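Local coordinates for protein TRAP dicarboxylate transporter-DctP subunit (Marinobacter aquaeolei, PDB 4PFI) that probably serves as the periplasmic solute-binding component of a TRAP transporter, probably capturing a small organic acid such as a dicarboxylate and delivering it to the membrane permease, at residues F179-S184 with E189-Y194; T201-V206 with E226-H231. All coordinates share one frame; numbering follows the deposited sequence.

Interaction 1 of 2, residues F179-S184 with E189-Y194; sequences FRTMTS and EAFRSY
The ring of Phe-191 takes the ring of Phe-179 over one of its faces, while the methyl of Thr-181 comes in obliquely. This is the inner side of a beta-alpha-beta unit: strand 178-180 runs into helix 185-192, which packs back on it before the chain continues into the parallel strand 197-199. The two phenylalanines form an offset stack, with centroids 4.7 Å apart and planes inclined by 28°. They overlap at their margins, CE2 of Phe-179 sitting 3.5 Å from CE1 of Phe-191. Phe-179 reaches across because its CG lies anti to the backbone N (chi1 -164°), carrying the ring out from the strand toward the helix. Thr-181, just past the strand end, puts CG2 3.5 Å from CD2 of Phe-191, so the helix residue touches both.

Further aromatics build this cluster into the hydrophobic core: Trp-162 and His-117 each meet the Phe-191 ring edge-to-face, and Phe-174 does the same to Phe-179. No hydrogen bond joins the two segments; their polar groups find partners within a segment or beyond both. OG1 of Thr-181, set between the backbone N and the carbonyl carbon (chi1 64°), is hydrogen-bonded to Met-182 O from above the carbonyl plane and is also hydrogen-bonded to Gln-200 NE2. On the outer side of the helix, Arg-192 NH1 forms a salt bridge with Glu-189 OE1 at 2.7 Å, the carboxylate lying at the edge of the guanidinium and in its plane. Farther along, Ala-190 O stands 3.6 Å above the Tyr-194 ring, over its centre. Glu-189 O is gripped twice by one residue: Ser-193 N and Ser-193 OG approach it from opposite faces of the carbonyl plane, OG at 2.8 Å.

Interaction 2 of 2, residues T201-V206 with E226-H231; sequences TPFAQV and EEMGFH
Phe-203 receives two neighbours on the same face: the selenium of selenomethionine Met-228, and the edge of the Phe-230 ring. The first is a Met-aromatic contact, with SE 3.9 Å from the centroid of the Phe-203 ring and coming in obliquely, 41° off the normal. SE is nearest CD2 of Phe-203, a close approach of 3.2 Å. The second is T-shaped: the planes of Phe-203 and Phe-230 stand at 86°, with centroids 6.0 Å apart. Val-206 completes the set by laying its CG1 methyl over a face of Phe-230 in a CH-pi contact, 3.4 Å from CZ. That methyl is the Val-206 branch anti to the backbone N (chi1 169°), which sets it over the face near CZ.

Phe-230 is held between two side chains. Val-206 CG1 lies on one face, and Met-228 CB on the other, 3.3 Å above the plane and toward the rim. The Met-228 chain then bends at both chi2 and chi3, which brings SE round to Phe-203. Between Met-228 and Phe-230, Gly-229 closes helix 222-228 in a Schellman motif, its positive phi turning the chain into the short 3-10 segment that carries Phe-230.

Apolar contacts alone link the two segments, so the first turn of helix 203-212 rests against the C-terminal end of helix 222-228 through side chains. Beside them runs strand 217-220, with Phe-203 on Asn-220 and Phe-230 on Gln-218. Strand 178-180 adds Arg-180, which touches Phe-203 and Val-206, and the long helix 263-296 packs against helix 222-228 through Glu-226.

How the interactions relate
Interaction 1 is fully buried and ties a strand to the helix that directly follows it, whereas interaction 2 is only partly buried and brings together two helix ends some twenty residues apart in sequence. Both are apolar and aromatic, but a shallow-angled offset stack in the core gives way to a T-shaped pair and a selenium-aromatic contact in the second. Strand 217-220 borders both. Arg-180 bridges them directly: it leaves 179-184 on the side turned from helix 185-192, and its NH1 comes within 2.7 Å of Thr-201 O. The strand thus packs Phe-179 one way and Arg-180 the other.

Interaction 1 of 2, residues F179-S184 with E189-Y194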
loop_
_atom_site.group_PDB
_atom_site.type_symbol
_atom_site.label_atom_id
_atom_site.label_comp_id
_atom_site.label_asym_id
_atom_site.label_seq_id
_atom_site.Cartn_x
_atom_site.Cartn_y
_atom_site.Cartn_z
ATOM N N PHE A 179 -13.791 -12.137 5.636
ATOM C CA PHE A 179 -13.000 -10.939 5.855
ATOM C C PHE A 179 -12.383 -10.495 4.529
ATOM O O PHE A 179 -11.778 -11.300 3.834
ATOM C CB PHE A 179 -11.911 -11.199 6.933
ATOM C CG PHE A 179 -11.301 -9.931 7.502
ATOM C CD1 PHE A 179 -11.912 -9.248 8.548
ATOM C CD2 PHE A 179 -10.132 -9.399 6.950
ATOM C CE1 PHE A 179 -11.352 -8.057 9.054
ATOM C CE2 PHE A 179 -9.567 -8.203 7.455
ATOM C CZ PHE A 179 -10.172 -7.534 8.495
ATOM N N ARG A 180 -12.550 -9.220 4.170
ATOM C CA ARG A 180 -12.102 -8.718 2.865
ATOM C C ARG A 180 -10.644 -8.194 2.911
ATOM O O ARG A 180 -10.305 -7.264 3.646
ATOM C CB ARG A 180 -13.130 -7.706 2.316
ATOM C CG ARG A 180 -12.614 -6.563 1.458
ATOM C CD ARG A 180 -11.974 -6.990 0.235
ATOM N NE ARG A 180 -12.111 -6.009 -0.837
ATOM C CZ ARG A 180 -11.239 -5.843 -1.845
ATOM N NH1 ARG A 180 -11.494 -4.950 -2.791
ATOM N NH2 ARG A 180 -10.117 -6.548 -1.935
ATOM N N THR A 181 -9.785 -8.842 2.135
ATOM C CA THR A 181 -8.345 -8.646 2.202
ATOM C C THR A 181 -7.873 -7.960 0.929
ATOM O O THR A 181 -8.647 -7.825 -0.014
ATOM C CB THR A 181 -7.604 -10.018 2.271
ATOM O OG1 THR A 181 -7.830 -10.757 1.059
ATOM C CG2 THR A 181 -8.062 -10.848 3.462
HETATM N N MSE A 182 -6.601 -7.556 0.882
HETATM C CA MSE A 182 -6.002 -7.099 -0.378
HETATM C C MSE A 182 -6.053 -8.267 -1.367
HETATM O O MSE A 182 -6.090 -9.443 -0.984
HETATM C CB MSE A 182 -4.548 -6.623 -0.162
HETATM C CG MSE A 182 -4.409 -5.315 0.657
HETATM SE SE MSE A 182 -5.500 -3.815 -0.058
HETATM C CE MSE A 182 -7.112 -4.125 0.971
ATOM N N THR A 183 -6.033 -7.957 -2.649
ATOM C CA THR A 183 -6.189 -8.984 -3.671
ATOM C C THR A 183 -4.867 -9.686 -4.015
ATOM O O THR A 183 -4.494 -9.826 -5.173
ATOM C CB THR A 183 -6.803 -8.388 -4.939
ATOM O OG1 THR A 183 -7.075 -9.447 -5.875
ATOM C CG2 THR A 183 -5.859 -7.338 -5.560
ATOM N N SER A 184 -4.171 -10.134 -2.988
ATOM C CA SER A 184 -2.913 -10.822 -3.146
ATOM C C SER A 184 -3.046 -12.172 -2.448
ATOM O O SER A 184 -3.623 -12.263 -1.367
ATOM C CB SER A 184 -1.795 -9.998 -2.492
ATOM O OG SER A 184 -0.557 -10.678 -2.527
ATOM N N GLU A 189 -3.733 -15.295 2.585
ATOM C CA GLU A 189 -3.185 -16.321 3.467
ATOM C C GLU A 189 -2.906 -15.795 4.866
ATOM O O GLU A 189 -3.002 -16.524 5.843
ATOM C CB GLU A 189 -1.897 -16.911 2.890
ATOM C CG GLU A 189 -1.373 -18.059 3.719
ATOM C CD GLU A 189 -2.375 -19.215 3.820
ATOM O OE1 GLU A 189 -3.330 -19.269 3.011
ATOM O OE2 GLU A 189 -2.207 -20.078 4.710
ATOM N N ALA A 190 -2.558 -14.523 4.950
ATOM C CA ALA A 190 -2.316 -13.869 6.226
ATOM C C ALA A 190 -3.522 -14.003 7.155
ATOM O O ALA A 190 -3.372 -14.334 8.338
ATOM C CB ALA A 190 -1.993 -12.399 5.981
ATOM N N PHE A 191 -4.715 -13.742 6.618
ATOM C CA PHE A 191 -5.946 -13.763 7.416
ATOM C C PHE A 191 -6.513 -15.188 7.515
ATOM O O PHE A 191 -7.165 -15.553 8.492
ATOM C CB PHE A 191 -6.956 -12.767 6.845
ATOM C CG PHE A 191 -6.607 -11.324 7.166
ATOM C CD1 PHE A 191 -6.927 -10.780 8.411
ATOM C CD2 PHE A 191 -5.911 -10.532 6.255
ATOM C CE1 PHE A 191 -6.576 -9.480 8.729
ATOM C CE2 PHE A 191 -5.558 -9.235 6.578
ATOM C CZ PHE A 191 -5.898 -8.703 7.808
ATOM N N ARG A 192 -6.232 -16.008 6.515
ATOM C CA ARG A 192 -6.580 -17.409 6.599
ATOM C C ARG A 192 -5.819 -18.019 7.775
ATOM O O ARG A 192 -6.319 -18.904 8.446
ATOM C CB ARG A 192 -6.241 -18.113 5.295
ATOM C CG ARG A 192 -6.941 -19.407 5.094
ATOM C CD ARG A 192 -6.571 -19.989 3.722
ATOM N NE ARG A 192 -7.294 -19.361 2.592
ATOM C CZ ARG A 192 -6.734 -18.672 1.587
ATOM N NH1 ARG A 192 -5.422 -18.468 1.520
ATOM N NH2 ARG A 192 -7.495 -18.173 0.626
ATOM N N SER A 193 -4.613 -17.532 8.041
ATOM C CA SER A 193 -3.830 -18.038 9.182
ATOM C C SER A 193 -4.559 -17.856 10.516
ATOM O O SER A 193 -4.418 -18.670 11.410
ATOM C CB SER A 193 -2.486 -17.328 9.283
ATOM O OG SER A 193 -1.726 -17.487 8.114
ATOM N N TYR A 194 -5.324 -16.776 10.642
ATOM C CA TYR A 194 -6.088 -16.495 11.864
ATOM C C TYR A 194 -7.401 -17.269 11.890
ATOM O O TYR A 194 -8.121 -17.249 12.891
ATOM C CB TYR A 194 -6.369 -14.992 11.981
ATOM C CG TYR A 194 -5.124 -14.134 11.906
ATOM C CD1 TYR A 194 -3.890 -14.618 12.362
ATOM C CD2 TYR A 194 -5.172 -12.860 11.375
ATOM C CE1 TYR A 194 -2.744 -13.855 12.293
ATOM C CE2 TYR A 194 -4.038 -12.086 11.291
ATOM C CZ TYR A 194 -2.824 -12.597 11.753
ATOM O OH TYR A 194 -1.706 -11.823 11.686
#

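Interaction 2 of 2, residues T201-V206 with E226-H231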
loop_
_atom_site.group_PDB
_atom_site.type_symbol
_atom_site.label_atom_id
_atom_site.label_comp_id
_atom_site.label_asym_id
_atom_site.label_seq_id
_atom_site.Cartn_x
_atom_site.Cartn_y
_atom_site.Cartn_z
ATOM N N THR A 201 -13.869 -9.206 -2.602
ATOM C CA THR A 201 -14.999 -8.419 -3.092
ATOM C C THR A 201 -14.613 -7.014 -3.619
ATOM O O THR A 201 -13.877 -6.285 -2.945
ATOM C CB THR A 201 -15.927 -8.212 -1.939
ATOM O OG1 THR A 201 -16.034 -9.446 -1.209
ATOM C CG2 THR A 201 -17.296 -7.756 -2.433
ATOM N N PRO A 202 -15.100 -6.640 -4.823
ATOM C CA PRO A 202 -14.848 -5.327 -5.433
ATOM C C PRO A 202 -15.260 -4.197 -4.507
ATOM O O PRO A 202 -16.299 -4.267 -3.838
ATOM C CB PRO A 202 -15.740 -5.333 -6.674
ATOM C CG PRO A 202 -15.944 -6.775 -6.991
ATOM C CD PRO A 202 -15.968 -7.476 -5.670
ATOM N N PHE A 203 -14.449 -3.149 -4.456
ATOM C CA PHE A 203 -14.637 -2.125 -3.443
ATOM C C PHE A 203 -16.025 -1.492 -3.479
ATOM O O PHE A 203 -16.591 -1.177 -2.440
ATOM C CB PHE A 203 -13.600 -1.031 -3.616
ATOM C CG PHE A 203 -12.613 -0.963 -2.510
ATOM C CD1 PHE A 203 -12.417 -2.040 -1.641
ATOM C CD2 PHE A 203 -11.864 0.189 -2.331
ATOM C CE1 PHE A 203 -11.481 -1.963 -0.618
ATOM C CE2 PHE A 203 -10.937 0.274 -1.314
ATOM C CZ PHE A 203 -10.741 -0.799 -0.459
ATOM N N ALA A 204 -16.571 -1.319 -4.676
ATOM C CA ALA A 204 -17.803 -0.566 -4.835
ATOM C C ALA A 204 -18.980 -1.292 -4.176
ATOM O O ALA A 204 -20.054 -0.737 -3.942
ATOM C CB ALA A 204 -18.062 -0.352 -6.283
ATOM N N GLN A 205 -18.761 -2.551 -3.862
ATOM C CA GLN A 205 -19.808 -3.415 -3.337
ATOM C C GLN A 205 -19.620 -3.588 -1.809
ATOM O O GLN A 205 -20.518 -4.062 -1.094
ATOM C CB GLN A 205 -19.619 -4.746 -4.056
ATOM C CG GLN A 205 -20.456 -5.851 -3.623
ATOM C CD GLN A 205 -20.116 -7.114 -4.376
ATOM O OE1 GLN A 205 -19.635 -7.060 -5.508
ATOM N NE2 GLN A 205 -20.411 -8.256 -3.767
ATOM N N VAL A 206 -18.446 -3.225 -1.315
ATOM C CA VAL A 206 -18.101 -3.537 0.060
ATOM C C VAL A 206 -19.009 -2.878 1.091
ATOM O O VAL A 206 -19.432 -3.530 2.047
ATOM C CB VAL A 206 -16.633 -3.232 0.338
ATOM C CG1 VAL A 206 -16.308 -3.287 1.832
ATOM C CG2 VAL A 206 -15.791 -4.230 -0.455
ATOM N N GLU A 226 -12.578 6.005 5.804
ATOM C CA GLU A 226 -13.405 7.201 5.895
ATOM C C GLU A 226 -13.986 7.548 4.517
ATOM O O GLU A 226 -15.171 7.834 4.390
ATOM C CB GLU A 226 -12.616 8.393 6.475
ATOM C CG GLU A 226 -13.470 9.615 6.812
ATOM C CD GLU A 226 -13.911 10.407 5.581
ATOM O OE1 GLU A 226 -13.150 10.464 4.583
ATOM O OE2 GLU A 226 -15.034 10.983 5.594
ATOM N N GLU A 227 -13.140 7.556 3.493
ATOM C CA GLU A 227 -13.562 7.918 2.140
ATOM C C GLU A 227 -14.717 7.027 1.612
ATOM O O GLU A 227 -15.648 7.531 0.975
ATOM C CB GLU A 227 -12.385 7.821 1.174
ATOM C CG GLU A 227 -12.684 8.386 -0.191
ATOM C CD GLU A 227 -13.093 9.864 -0.127
ATOM O OE1 GLU A 227 -12.450 10.654 0.618
ATOM O OE2 GLU A 227 -14.078 10.232 -0.811
HETATM N N MSE A 228 -14.653 5.713 1.870
HETATM C CA MSE A 228 -15.663 4.766 1.402
HETATM C C MSE A 228 -16.824 4.683 2.363
HETATM O O MSE A 228 -17.799 4.006 2.093
HETATM C CB MSE A 228 -15.072 3.346 1.322
HETATM C CG MSE A 228 -13.655 3.258 0.806
HETATM SE SE MSE A 228 -13.584 2.414 -0.882
HETATM C CE MSE A 228 -14.571 3.896 -1.719
ATOM N N GLY A 229 -16.674 5.278 3.532
ATOM C CA GLY A 229 -17.752 5.293 4.489
ATOM C C GLY A 229 -17.969 3.990 5.262
ATOM O O GLY A 229 -19.027 3.802 5.830
ATOM N N PHE A 230 -16.981 3.114 5.324
ATOM C CA PHE A 230 -17.160 1.824 6.028
ATOM C C PHE A 230 -17.393 1.996 7.529
ATOM O O PHE A 230 -17.900 1.100 8.207
ATOM C CB PHE A 230 -15.947 0.907 5.818
ATOM C CG PHE A 230 -15.669 0.576 4.381
ATOM C CD1 PHE A 230 -16.667 0.630 3.434
ATOM C CD2 PHE A 230 -14.405 0.188 3.993
ATOM C CE1 PHE A 230 -16.406 0.317 2.130
ATOM C CE2 PHE A 230 -14.127 -0.119 2.691
ATOM C CZ PHE A 230 -15.125 -0.064 1.749
ATOM N N HIS A 231 -17.008 3.150 8.053
ATOM C CA HIS A 231 -17.171 3.366 9.472
ATOM C C HIS A 231 -18.660 3.515 9.820
ATOM O O HIS A 231 -19.023 3.371 10.979
ATOM C CB HIS A 231 -16.366 4.574 9.954
ATOM C CG HIS A 231 -16.763 5.864 9.303
ATOM N ND1 HIS A 231 -16.528 6.134 7.982
ATOM C CD2 HIS A 231 -17.370 6.959 9.824
ATOM C CE1 HIS A 231 -16.991 7.348 7.692
ATOM N NE2 HIS A 231 -17.503 7.862 8.791
#